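Long-range contacts in subclass B3 metallo-beta-lactamase (Sphingobium indicum, PDB 7LUU), which probably hydrolyses the beta-lactam ring of antibiotics, using two zinc ions bound in its active site: residues D91-P95 with Y125-I131; L43-M47 with L94-P99; E54-L59 with G72-L76; A98-L102 with A133-T138. All coordinates share one frame; numbering follows the deposited sequence.

Interaction 1 (D91-P95 with Y125-I131); sequences DGALP and YDHAGGI. With ZN (zinc ion), chain C; SO4 (sulfate ion), chain D.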
loop_
_atom_site.group_PDB
_atom_site.type_symbol
_atom_site.label_atom_id
_atom_site.label_comp_id
_atom_site.label_asym_id
_atom_site.label_seq_id
_atom_site.Cartn_x
_atom_site.Cartn_y
_atom_site.Cartn_z
ATOM N N ASP A 91 -0.353 1.501 -5.184
ATOM C CA ASP A 91 -1.341 0.421 -5.020
ATOM C C ASP A 91 -2.396 0.412 -6.125
ATOM O O ASP A 91 -2.426 1.268 -7.040
ATOM C CB ASP A 91 -1.963 0.465 -3.603
ATOM C CG ASP A 91 -1.037 -0.183 -2.564
ATOM O OD1 ASP A 91 -0.106 -0.938 -2.945
ATOM O OD2 ASP A 91 -1.241 0.043 -1.385
ATOM N N GLY A 92 -3.201 -0.652 -6.088
ATOM C CA GLY A 92 -4.124 -0.916 -7.198
ATOM C C GLY A 92 -5.463 -1.464 -6.760
ATOM O O GLY A 92 -6.243 -1.877 -7.625
ATOM N N ALA A 93 -5.774 -1.466 -5.467
ATOM C CA ALA A 93 -7.044 -1.991 -4.962
ATOM C C ALA A 93 -7.340 -3.398 -5.533
ATOM O O ALA A 93 -6.427 -4.224 -5.732
ATOM C CB ALA A 93 -8.190 -0.972 -5.192
ATOM N N LEU A 94 -8.647 -3.710 -5.688
ATOM C CA LEU A 94 -9.091 -5.037 -6.147
ATOM C C LEU A 94 -9.015 -5.145 -7.674
ATOM O O LEU A 94 -8.876 -4.145 -8.379
ATOM C CB LEU A 94 -10.536 -5.250 -5.720
ATOM C CG LEU A 94 -10.754 -5.348 -4.206
ATOM C CD1 LEU A 94 -12.289 -5.357 -4.002
ATOM C CD2 LEU A 94 -10.271 -6.632 -3.754
ATOM N N PRO A 95 -9.076 -6.365 -8.236
ATOM C CA PRO A 95 -8.979 -6.457 -9.705
ATOM C C PRO A 95 -10.022 -5.597 -10.439
ATOM O O PRO A 95 -9.719 -4.939 -11.447
ATOM C CB PRO A 95 -9.184 -7.963 -9.967
ATOM C CG PRO A 95 -8.564 -8.610 -8.653
ATOM C CD PRO A 95 -9.111 -7.707 -7.572
ATOM N N TYR A 125 -4.696 -9.205 -2.125
ATOM C CA TYR A 125 -5.521 -8.815 -3.271
ATOM C C TYR A 125 -6.300 -7.499 -3.086
ATOM O O TYR A 125 -6.751 -6.935 -4.095
ATOM C CB TYR A 125 -6.465 -9.997 -3.625
ATOM C CG TYR A 125 -7.596 -10.247 -2.636
ATOM C CD1 TYR A 125 -8.685 -9.388 -2.588
ATOM C CD2 TYR A 125 -7.590 -11.354 -1.783
ATOM C CE1 TYR A 125 -9.720 -9.595 -1.751
ATOM C CE2 TYR A 125 -8.654 -11.593 -0.939
ATOM C CZ TYR A 125 -9.698 -10.692 -0.910
ATOM O OH TYR A 125 -10.771 -10.904 -0.063
ATOM N N ASP A 126 -6.437 -6.972 -1.848
ATOM C CA ASP A 126 -7.145 -5.702 -1.701
ATOM C C ASP A 126 -6.225 -4.513 -1.941
ATOM O O ASP A 126 -6.704 -3.378 -1.967
ATOM C CB ASP A 126 -7.831 -5.581 -0.306
ATOM C CG ASP A 126 -6.860 -5.817 0.883
ATOM O OD1 ASP A 126 -5.941 -6.668 0.796
ATOM O OD2 ASP A 126 -7.069 -5.170 1.940
ATOM N N HIS A 127 -4.909 -4.736 -2.161
ATOM C CA HIS A 127 -4.002 -3.657 -2.540
ATOM C C HIS A 127 -3.276 -3.942 -3.817
ATOM O O HIS A 127 -2.932 -3.020 -4.542
ATOM C CB HIS A 127 -2.950 -3.393 -1.408
ATOM C CG HIS A 127 -3.594 -3.279 -0.056
ATOM N ND1 HIS A 127 -4.101 -2.077 0.401
ATOM C CD2 HIS A 127 -3.918 -4.202 0.870
ATOM C CE1 HIS A 127 -4.706 -2.272 1.576
ATOM N NE2 HIS A 127 -4.598 -3.551 1.882
ATOM N N ALA A 128 -3.035 -5.210 -4.127
ATOM C CA ALA A 128 -2.354 -5.539 -5.365
ATOM C C ALA A 128 -3.282 -6.096 -6.432
ATOM O O ALA A 128 -2.809 -6.368 -7.527
ATOM C CB ALA A 128 -1.242 -6.571 -5.078
ATOM N N GLY A 129 -4.545 -6.334 -6.093
ATOM C CA GLY A 129 -5.433 -7.040 -6.992
ATOM C C GLY A 129 -5.548 -6.407 -8.366
ATOM O O GLY A 129 -5.620 -7.134 -9.374
ATOM N N GLY A 130 -5.574 -5.084 -8.428
ATOM C CA GLY A 130 -5.697 -4.397 -9.695
ATOM C C GLY A 130 -4.401 -4.025 -10.352
ATOM O O GLY A 130 -4.414 -3.433 -11.440
ATOM N N ILE A 131 -3.266 -4.347 -9.741
ATOM C CA ILE A 131 -1.984 -3.859 -10.271
ATOM C C ILE A 131 -1.639 -4.478 -11.623
ATOM O O ILE A 131 -1.172 -3.785 -12.522
ATOM C CB ILE A 131 -0.889 -4.123 -9.225
ATOM C CG1 ILE A 131 -1.020 -3.129 -8.062
ATOM C CG2 ILE A 131 0.482 -3.959 -9.849
ATOM C CD1 ILE A 131 0.128 -3.337 -6.983
HETATM ZN ZN ZN C . -5.607 -4.561 3.300
HETATM S S SO4 D . -10.349 -13.944 2.075
HETATM O O1 SO4 D . -10.496 -15.397 2.040
HETATM O O2 SO4 D . -10.849 -13.391 3.335
HETATM O O3 SO4 D . -8.911 -13.663 1.980
HETATM O O4 SO4 D . -11.090 -13.336 0.955
HETATM O O HOH W 1 -3.781 0.656 -0.686
HETATM O O HOH W 2 -5.566 -0.479 -2.645
HETATM O O HOH W 3 -4.847 -6.682 3.166
HETATM O O HOH W 4 -4.125 -4.342 4.730
#

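Interaction 2 (L43-M47 with L94-P99); sequences LTRPM and LPQAAP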
loop_
_atom_site.group_PDB
_atom_site.type_symbol
_atom_site.label_atom_id
_atom_site.label_comp_id
_atom_site.label_asym_id
_atom_site.label_seq_id
_atom_site.Cartn_x
_atom_site.Cartn_y
_atom_site.Cartn_z
ATOM N N LEU A 43 -7.445 -10.350 -15.437
ATOM C CA LEU A 43 -6.815 -9.369 -14.559
ATOM C C LEU A 43 -7.831 -8.434 -13.892
ATOM O O LEU A 43 -7.490 -7.737 -12.915
ATOM C CB LEU A 43 -5.805 -8.551 -15.375
ATOM C CG LEU A 43 -4.726 -9.326 -16.126
ATOM C CD1 LEU A 43 -3.695 -8.317 -16.697
ATOM C CD2 LEU A 43 -4.108 -10.373 -15.178
ATOM N N THR A 44 -9.080 -8.440 -14.350
ATOM C CA THR A 44 -10.108 -7.627 -13.675
ATOM C C THR A 44 -11.294 -8.442 -13.196
ATOM O O THR A 44 -12.245 -7.857 -12.652
ATOM C CB THR A 44 -10.635 -6.522 -14.590
ATOM O OG1 THR A 44 -11.268 -7.134 -15.749
ATOM C CG2 THR A 44 -9.493 -5.580 -14.999
ATOM N N ARG A 45 -11.277 -9.772 -13.349
ATOM C CA ARG A 45 -12.415 -10.563 -12.896
ATOM C C ARG A 45 -12.630 -10.323 -11.394
ATOM O O ARG A 45 -11.654 -10.364 -10.635
ATOM C CB ARG A 45 -12.146 -12.052 -13.265
ATOM C CG ARG A 45 -13.291 -13.034 -12.971
ATOM C CD ARG A 45 -12.928 -14.513 -13.341
ATOM N NE ARG A 45 -12.517 -14.557 -14.737
ATOM C CZ ARG A 45 -11.303 -14.924 -15.142
ATOM N NH1 ARG A 45 -10.368 -15.284 -14.280
ATOM N NH2 ARG A 45 -11.006 -14.814 -16.443
ATOM N N PRO A 46 -13.848 -9.936 -10.944
ATOM C CA PRO A 46 -14.019 -9.367 -9.589
ATOM C C PRO A 46 -13.711 -10.346 -8.475
ATOM O O PRO A 46 -13.902 -11.575 -8.607
ATOM C CB PRO A 46 -15.509 -8.997 -9.536
ATOM C CG PRO A 46 -15.887 -8.865 -11.001
ATOM C CD PRO A 46 -15.118 -9.869 -11.731
ATOM N N MET A 47 -13.189 -9.796 -7.387
ATOM C CA MET A 47 -13.019 -10.495 -6.114
ATOM C C MET A 47 -13.785 -9.810 -4.992
ATOM O O MET A 47 -13.960 -8.612 -4.989
ATOM C CB MET A 47 -11.504 -10.541 -5.702
ATOM C CG MET A 47 -10.753 -11.306 -6.774
ATOM S SD MET A 47 -8.965 -11.402 -6.385
ATOM C CE MET A 47 -9.032 -12.596 -5.071
ATOM N N LEU A 94 -8.647 -3.710 -5.688
ATOM C CA LEU A 94 -9.091 -5.037 -6.147
ATOM C C LEU A 94 -9.015 -5.145 -7.674
ATOM O O LEU A 94 -8.876 -4.145 -8.379
ATOM C CB LEU A 94 -10.536 -5.250 -5.720
ATOM C CG LEU A 94 -10.754 -5.348 -4.206
ATOM C CD1 LEU A 94 -12.289 -5.357 -4.002
ATOM C CD2 LEU A 94 -10.271 -6.632 -3.754
ATOM N N PRO A 95 -9.076 -6.365 -8.236
ATOM C CA PRO A 95 -8.979 -6.457 -9.705
ATOM C C PRO A 95 -10.022 -5.597 -10.439
ATOM O O PRO A 95 -9.719 -4.939 -11.447
ATOM C CB PRO A 95 -9.184 -7.963 -9.967
ATOM C CG PRO A 95 -8.564 -8.610 -8.653
ATOM C CD PRO A 95 -9.111 -7.707 -7.572
ATOM N N GLN A 96 -11.281 -5.627 -9.989
ATOM C CA GLN A 96 -12.302 -4.868 -10.682
ATOM C C GLN A 96 -12.164 -3.368 -10.460
ATOM O O GLN A 96 -12.864 -2.612 -11.136
ATOM C CB GLN A 96 -13.690 -5.358 -10.227
ATOM C CG GLN A 96 -14.025 -5.057 -8.746
ATOM C CD GLN A 96 -13.690 -6.215 -7.769
ATOM O OE1 GLN A 96 -12.657 -6.903 -7.887
ATOM N NE2 GLN A 96 -14.568 -6.410 -6.788
ATOM N N ALA A 97 -11.232 -2.929 -9.584
ATOM C CA ALA A 97 -11.020 -1.500 -9.389
ATOM C C ALA A 97 -10.139 -0.898 -10.449
ATOM O O ALA A 97 -10.076 0.334 -10.562
ATOM C CB ALA A 97 -10.361 -1.223 -8.050
ATOM N N ALA A 98 -9.433 -1.714 -11.233
ATOM C CA ALA A 98 -8.482 -1.095 -12.171
ATOM C C ALA A 98 -9.155 -0.099 -13.118
ATOM O O ALA A 98 -8.667 1.043 -13.241
ATOM C CB ALA A 98 -7.714 -2.199 -12.906
ATOM N N PRO A 99 -10.271 -0.421 -13.761
ATOM C CA PRO A 99 -10.935 0.603 -14.601
ATOM C C PRO A 99 -11.394 1.840 -13.827
ATOM O O PRO A 99 -11.379 2.944 -14.400
ATOM C CB PRO A 99 -12.159 -0.126 -15.181
ATOM C CG PRO A 99 -12.063 -1.518 -14.749
ATOM C CD PRO A 99 -10.981 -1.724 -13.756
#

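Interaction 3 (E54-L59 with G72-L76); sequences EWLAPL and GFAGL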
loop_
_atom_site.group_PDB
_atom_site.type_symbol
_atom_site.label_atom_id
_atom_site.label_comp_id
_atom_site.label_asym_id
_atom_site.label_seq_id
_atom_site.Cartn_x
_atom_site.Cartn_y
_atom_site.Cartn_z
ATOM N N GLU A 54 -18.226 -1.757 0.290
ATOM C CA GLU A 54 -17.641 -0.781 1.192
ATOM C C GLU A 54 -16.258 -0.323 0.732
ATOM O O GLU A 54 -15.970 0.890 0.718
ATOM C CB GLU A 54 -17.508 -1.346 2.607
ATOM C CG GLU A 54 -18.812 -1.785 3.222
ATOM C CD GLU A 54 -18.963 -1.298 4.637
ATOM O OE1 GLU A 54 -19.962 -0.583 4.874
ATOM O OE2 GLU A 54 -18.086 -1.610 5.500
ATOM N N TRP A 55 -15.362 -1.277 0.452
ATOM C CA TRP A 55 -13.993 -0.919 0.097
ATOM C C TRP A 55 -13.957 0.011 -1.103
ATOM O O TRP A 55 -13.136 0.927 -1.147
ATOM C CB TRP A 55 -13.174 -2.163 -0.280
ATOM C CG TRP A 55 -12.605 -2.926 0.851
ATOM C CD1 TRP A 55 -12.245 -2.461 2.085
ATOM C CD2 TRP A 55 -12.244 -4.314 0.814
ATOM N NE1 TRP A 55 -11.690 -3.505 2.836
ATOM C CE2 TRP A 55 -11.691 -4.646 2.067
ATOM C CE3 TRP A 55 -12.360 -5.320 -0.166
ATOM C CZ2 TRP A 55 -11.237 -5.950 2.354
ATOM C CZ3 TRP A 55 -11.935 -6.628 0.137
ATOM C CH2 TRP A 55 -11.368 -6.909 1.382
ATOM N N LEU A 56 -14.781 -0.265 -2.120
ATOM C CA LEU A 56 -14.681 0.465 -3.373
ATOM C C LEU A 56 -15.763 1.549 -3.483
ATOM O O LEU A 56 -16.016 2.063 -4.561
ATOM C CB LEU A 56 -14.800 -0.510 -4.559
ATOM C CG LEU A 56 -13.697 -1.552 -4.573
ATOM C CD1 LEU A 56 -13.819 -2.408 -5.874
ATOM C CD2 LEU A 56 -12.318 -0.912 -4.550
ATOM N N ALA A 57 -16.372 1.946 -2.358
ATOM C CA ALA A 57 -17.328 3.044 -2.466
ATOM C C ALA A 57 -16.633 4.266 -3.091
ATOM O O ALA A 57 -15.488 4.588 -2.746
ATOM C CB ALA A 57 -17.883 3.363 -1.071
ATOM N N PRO A 58 -17.270 4.947 -4.015
ATOM C CA PRO A 58 -16.549 5.950 -4.793
ATOM C C PRO A 58 -16.334 7.234 -4.023
ATOM O O PRO A 58 -17.201 7.681 -3.242
ATOM C CB PRO A 58 -17.471 6.216 -5.991
ATOM C CG PRO A 58 -18.880 5.849 -5.472
ATOM C CD PRO A 58 -18.638 4.682 -4.541
ATOM N N LEU A 59 -15.241 7.912 -4.385
ATOM C CA LEU A 59 -14.925 9.270 -3.924
ATOM C C LEU A 59 -14.399 10.063 -5.107
ATOM O O LEU A 59 -13.661 9.517 -5.934
ATOM C CB LEU A 59 -13.856 9.241 -2.825
ATOM C CG LEU A 59 -14.273 8.607 -1.482
ATOM C CD1 LEU A 59 -13.050 8.572 -0.550
ATOM C CD2 LEU A 59 -15.473 9.397 -0.806
ATOM N N GLY A 72 -8.153 6.744 -5.268
ATOM C CA GLY A 72 -8.727 5.530 -4.740
ATOM C C GLY A 72 -10.171 5.673 -4.271
ATOM O O GLY A 72 -11.012 6.283 -4.973
ATOM N N PHE A 73 -10.508 4.963 -3.205
ATOM C CA PHE A 73 -11.911 4.711 -2.815
ATOM C C PHE A 73 -12.092 4.983 -1.326
ATOM O O PHE A 73 -11.122 5.230 -0.617
ATOM C CB PHE A 73 -12.270 3.256 -3.116
ATOM C CG PHE A 73 -11.922 2.878 -4.519
ATOM C CD1 PHE A 73 -12.813 3.176 -5.530
ATOM C CD2 PHE A 73 -10.648 2.360 -4.866
ATOM C CE1 PHE A 73 -12.490 2.890 -6.850
ATOM C CE2 PHE A 73 -10.335 2.111 -6.196
ATOM C CZ PHE A 73 -11.229 2.357 -7.191
ATOM N N ALA A 74 -13.348 4.831 -0.828
ATOM C CA ALA A 74 -13.571 5.150 0.569
ATOM C C ALA A 74 -12.787 4.234 1.472
ATOM O O ALA A 74 -12.329 4.657 2.543
ATOM C CB ALA A 74 -15.072 5.076 0.886
ATOM N N GLY A 75 -12.614 2.984 1.077
ATOM C CA GLY A 75 -11.969 2.024 1.980
ATOM C C GLY A 75 -10.556 1.577 1.582
ATOM O O GLY A 75 -9.930 0.791 2.331
ATOM N N LEU A 76 -10.034 2.066 0.453
ATOM C CA LEU A 76 -8.701 1.627 -0.037
ATOM C C LEU A 76 -8.054 2.817 -0.695
ATOM O O LEU A 76 -8.584 3.381 -1.669
ATOM C CB LEU A 76 -8.866 0.462 -1.058
ATOM C CG LEU A 76 -9.436 -0.849 -0.500
ATOM C CD1 LEU A 76 -9.799 -1.824 -1.603
ATOM C CD2 LEU A 76 -8.381 -1.471 0.438
HETATM O O HOH W 5 -10.884 9.023 -5.576
HETATM O O HOH W 6 -13.489 6.445 -6.359
#

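Interaction 4 (A98-L102 with A133-T138); sequences APMIL and ALARDT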
loop_
_atom_site.group_PDB
_atom_site.type_symbol
_atom_site.label_atom_id
_atom_site.label_comp_id
_atom_site.label_asym_id
_atom_site.label_seq_id
_atom_site.Cartn_x
_atom_site.Cartn_y
_atom_site.Cartn_z
ATOM N N ALA A 98 -9.433 -1.714 -11.233
ATOM C CA ALA A 98 -8.482 -1.095 -12.171
ATOM C C ALA A 98 -9.155 -0.099 -13.118
ATOM O O ALA A 98 -8.667 1.043 -13.241
ATOM C CB ALA A 98 -7.714 -2.199 -12.906
ATOM N N PRO A 99 -10.271 -0.421 -13.761
ATOM C CA PRO A 99 -10.935 0.603 -14.601
ATOM C C PRO A 99 -11.394 1.840 -13.827
ATOM O O PRO A 99 -11.379 2.944 -14.400
ATOM C CB PRO A 99 -12.159 -0.126 -15.181
ATOM C CG PRO A 99 -12.063 -1.518 -14.749
ATOM C CD PRO A 99 -10.981 -1.724 -13.756
ATOM N N MET A 100 -11.837 1.676 -12.571
ATOM C CA MET A 100 -12.279 2.812 -11.753
ATOM C C MET A 100 -11.103 3.726 -11.436
ATOM O O MET A 100 -11.220 4.945 -11.491
ATOM C CB MET A 100 -12.945 2.248 -10.471
ATOM C CG MET A 100 -14.080 1.130 -10.714
ATOM S SD MET A 100 -14.403 0.362 -9.093
ATOM C CE MET A 100 -15.535 -0.927 -9.609
ATOM N N ILE A 101 -9.935 3.136 -11.143
ATOM C CA ILE A 101 -8.726 3.941 -10.911
ATOM C C ILE A 101 -8.359 4.745 -12.148
ATOM O O ILE A 101 -8.069 5.958 -12.052
ATOM C CB ILE A 101 -7.556 3.030 -10.492
ATOM C CG1 ILE A 101 -7.863 2.526 -9.079
ATOM C CG2 ILE A 101 -6.210 3.841 -10.424
ATOM C CD1 ILE A 101 -6.956 1.294 -8.672
ATOM N N LEU A 102 -8.336 4.092 -13.311
ATOM C CA LEU A 102 -7.942 4.797 -14.530
ATOM C C LEU A 102 -8.953 5.910 -14.840
ATOM O O LEU A 102 -8.568 6.995 -15.283
ATOM C CB LEU A 102 -7.860 3.802 -15.698
ATOM C CG LEU A 102 -6.803 2.685 -15.597
ATOM C CD1 LEU A 102 -6.985 1.574 -16.662
ATOM C CD2 LEU A 102 -5.454 3.317 -15.616
ATOM N N ALA A 133 -3.607 -5.499 -13.984
ATOM C CA ALA A 133 -4.396 -4.859 -15.022
ATOM C C ALA A 133 -3.856 -3.467 -15.304
ATOM O O ALA A 133 -3.833 -3.021 -16.464
ATOM C CB ALA A 133 -5.870 -4.799 -14.604
ATOM N N LEU A 134 -3.549 -2.722 -14.244
ATOM C CA LEU A 134 -3.046 -1.341 -14.417
ATOM C C LEU A 134 -1.714 -1.344 -15.160
ATOM O O LEU A 134 -1.484 -0.522 -16.056
ATOM C CB LEU A 134 -2.865 -0.632 -13.047
ATOM C CG LEU A 134 -4.188 -0.406 -12.310
ATOM C CD1 LEU A 134 -3.898 -0.087 -10.850
ATOM C CD2 LEU A 134 -4.944 0.720 -13.043
ATOM N N ALA A 135 -0.835 -2.298 -14.830
ATOM C CA ALA A 135 0.431 -2.389 -15.530
ATOM C C ALA A 135 0.209 -2.736 -17.000
ATOM O O ALA A 135 0.901 -2.192 -17.874
ATOM C CB ALA A 135 1.365 -3.407 -14.842
ATOM N N ARG A 136 -0.701 -3.674 -17.263
ATOM C CA ARG A 136 -1.016 -4.045 -18.642
ATOM C C ARG A 136 -1.461 -2.825 -19.427
ATOM O O ARG A 136 -0.976 -2.563 -20.551
ATOM C CB ARG A 136 -2.105 -5.122 -18.659
ATOM C CG ARG A 136 -2.653 -5.448 -20.111
ATOM C CD ARG A 136 -3.868 -6.350 -20.028
ATOM N NE ARG A 136 -4.941 -5.689 -19.308
ATOM C CZ ARG A 136 -6.050 -6.302 -18.873
ATOM N NH1 ARG A 136 -6.962 -5.647 -18.149
ATOM N NH2 ARG A 136 -6.181 -7.592 -19.061
ATOM N N ASP A 137 -2.378 -2.056 -18.858
ATOM C CA ASP A 137 -3.036 -1.008 -19.635
ATOM C C ASP A 137 -2.143 0.216 -19.814
ATOM O O ASP A 137 -2.281 0.947 -20.819
ATOM C CB ASP A 137 -4.343 -0.594 -18.940
ATOM C CG ASP A 137 -5.534 -1.597 -19.197
ATOM O OD1 ASP A 137 -5.341 -2.709 -19.734
ATOM O OD2 ASP A 137 -6.704 -1.203 -18.901
ATOM N N THR A 138 -1.218 0.432 -18.908
ATOM C CA THR A 138 -0.371 1.641 -18.883
ATOM C C THR A 138 1.052 1.428 -19.382
ATOM O O THR A 138 1.691 2.409 -19.808
ATOM C CB THR A 138 -0.209 2.233 -17.489
ATOM O OG1 THR A 138 0.434 1.307 -16.612
ATOM C CG2 THR A 138 -1.559 2.623 -16.853
#

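Interaction 1 (D91-P95 with Y125-I131)
In the zinc-binding turn of the metallo-beta-lactamase fold, which holds Glu-122, His-124, Asp-126 and His-127, the backbones of His-127 and Gly-130 are bonded to Gly-92 and Ala-93 of the loop after strand 87-90. Gly-92 N donates to His-127 O at 2.8 Å. Gly-130 N returns a bond to Ala-93 O at 3.0 Å. Ala-93 CA adds a CH...O contact of 3.3 Å to Asp-126 O, and glycines on both sides let the chains run this close. The Asp-91 carboxylate lies alongside the His-127 ring, their planes 50° apart. One water joins them, giving a proton to Asp-91 OD2 (2.7 Å) and accepting from His-127 ND1 (3.0 Å), while Thr-121 also bonds OD2. At the far side of the ring His-127 NE2 binds zinc at 2.0 Å, beside Asp-126 OD2 and His-267. Farther out, Leu-94 CD2 meets the edge of the Tyr-125 ring in its plane, 3.4 Å from CD1. Tyr-125 OH donates to a sulfate, probably from the crystallisation liquor, that Arg-51 also holds. His-127 is thus gripped at its carbonyl and, through a water, at ND1; this second shell probably fixes the ring's rotation and aims NE2 at the metal.

Interaction 2 (L43-M47 with L94-P99)
Gln-96 and Met-47 make the polar part of this contact, an amide side chain pairing with the backbone of a single residue. Met-47 N donates to Gln-96 OE1 at 3.0 Å, coming from above the plane of the amide carbonyl. Gln-96 NE2 donates back to Met-47 O at 2.9 Å, almost straight (172°) and in the plane of its own amide. The Gln-96 side chain reaches there by folding back: CG sits between the backbone N and the carbonyl carbon (chi1 67°), and the chain bends again at chi2 (-94°). Pro-46 lies against this amide, its CB 3.8 Å from Gln-96 CD. Apolar packing centres on Pro-95. Met-47 crosses its ring at about a right angle, with SD 3.6 Å from Pro-95 CG, and the methionine continues to Tyr-125. Close carbon-oxygen approaches form a third group. Pro-95 CB lies 3.4 Å from Leu-43 O and 3.5 Å from Arg-45 O, whereas Thr-44 CA makes a CH...O contact of 3.5 Å to Pro-95 O. The charge of Arg-45 is directed elsewhere, to Asp-40. Pro-95 and Gln-96 lie in the turn leading into helix 98-107, so the contact ties the N-terminal chain to the start of that helix. Because the Gln-96 amide engages both the N-H and the C=O of Met-47, it serves the chain before helix 49-55 much as a neighbouring strand would, and the two bonds together set how the amide is turned.

Interaction 3 (E54-L59 with G72-L76)
Leu-56 and Phe-73 run side by side in the same direction, and the leucine puts its CD2 methyl over one face of the phenyl ring. This CH-pi contact measures 3.9 Å from Leu-56 CD2 to the ring centroid, 18° off the normal and displaced toward the rim. Ala-57 O approaches the same ring at its edge, while Met-100 and Ile-101 of helix 98-107 also pack on it. Trp-55 and Leu-76 are set at a slant to each other: Leu-76 CD1 touches Trp-55 CB at 3.6 Å, and CD2 of the same leucine stands over one face of the indole. Smaller groups meet on the outer side, where Ala-57 CB and Ala-74 CB are 3.8 Å apart and Leu-59 CD1 reaches Ala-74 CA at 3.6 Å. Two backbone bonds tie the segments together. Ala-74 N donates to Ala-57 O at 2.9 Å, and Gly-75 N to Trp-55 O at 3.1 Å, just where the helix ends. A water donates to both Leu-59 O and Gly-72 O, extending the junction. Phe-73 N, bonded to Leu-76 O, closes the base of the loop. The arrangement seats the end of helix 49-55 on the hairpin loop between strands 68-70 and 79-82, beside the zinc site: Leu-76 touches His-127 and His-267, and Trp-55 touches Asp-126.

Interaction 4 (A98-L102 with A133-T138)
The axes of helix segments 98-102 and 133-138 approach to 10.1 Å and cross at -52°, the chains coming nearest where Ala-98 faces Leu-134. At this near end Ala-98 CB lies 3.6 Å from Ala-133 CB. Leu-134 fills the angle beyond, its CG against Ala-98 CB and its two methyls parting toward Leu-102 and Ile-101. CD2 meets Leu-102 CD2 at 3.7 Å, the two leucines passing antiparallel, and CD1 touches Ile-101 CD1 at 4.0 Å, this pair nearly perpendicular. The two helices belong to successive beta-alpha-beta crossovers, linking strand 87-90 to 115-119 and 115-119 to 141-144, and Leu-134 packs down on Leu-89 and Ile-118 of the sheet. Toward the surface Leu-102 CD1 lies 3.6 Å from Asp-137 OD2; the other carboxylate oxygen, Asp-137 OD1, takes a salt bridge from Arg-136 NE (3.0 Å) on the syn side but well out of the carboxylate plane. Arg-136 has a second anionic partner in Asp-41. Thr-138 holds OG1 between its backbone N and carbonyl carbon (chi1 62°), from where the hydroxyl donates to Leu-134 O at 2.7 Å. Thr-138 N reaches that oxygen from the opposite face. OG1 is also bonded to Ala-140 N; the same torsion turns CG2 toward Leu-102 CD2, 4.1 Å away.

Overall arrangement
Interactions 1 and 4 are buried, interactions 2 and 3 only partly so. Interaction 1 is built of backbone bonds and water beside a metal, interaction 4 of aliphatic side chains between two helices on the sheet. They adjoin where Ile-101 and Leu-134 pack on Gly-92. Loop 91-95 is shared further: Leu-94 and Pro-95 also serve interaction 2, whose Ala-98 also packs in interaction 4. Nearer the surface, interaction 2 relies on one side-chain amide, interaction 3 on backbone bonds with aromatic packing. Phe-73 joins interaction 3 to Ala-93, Ala-97 and helix 98-107, and Leu-94 of interactions 1 and 2 packs on Trp-55 and Leu-56.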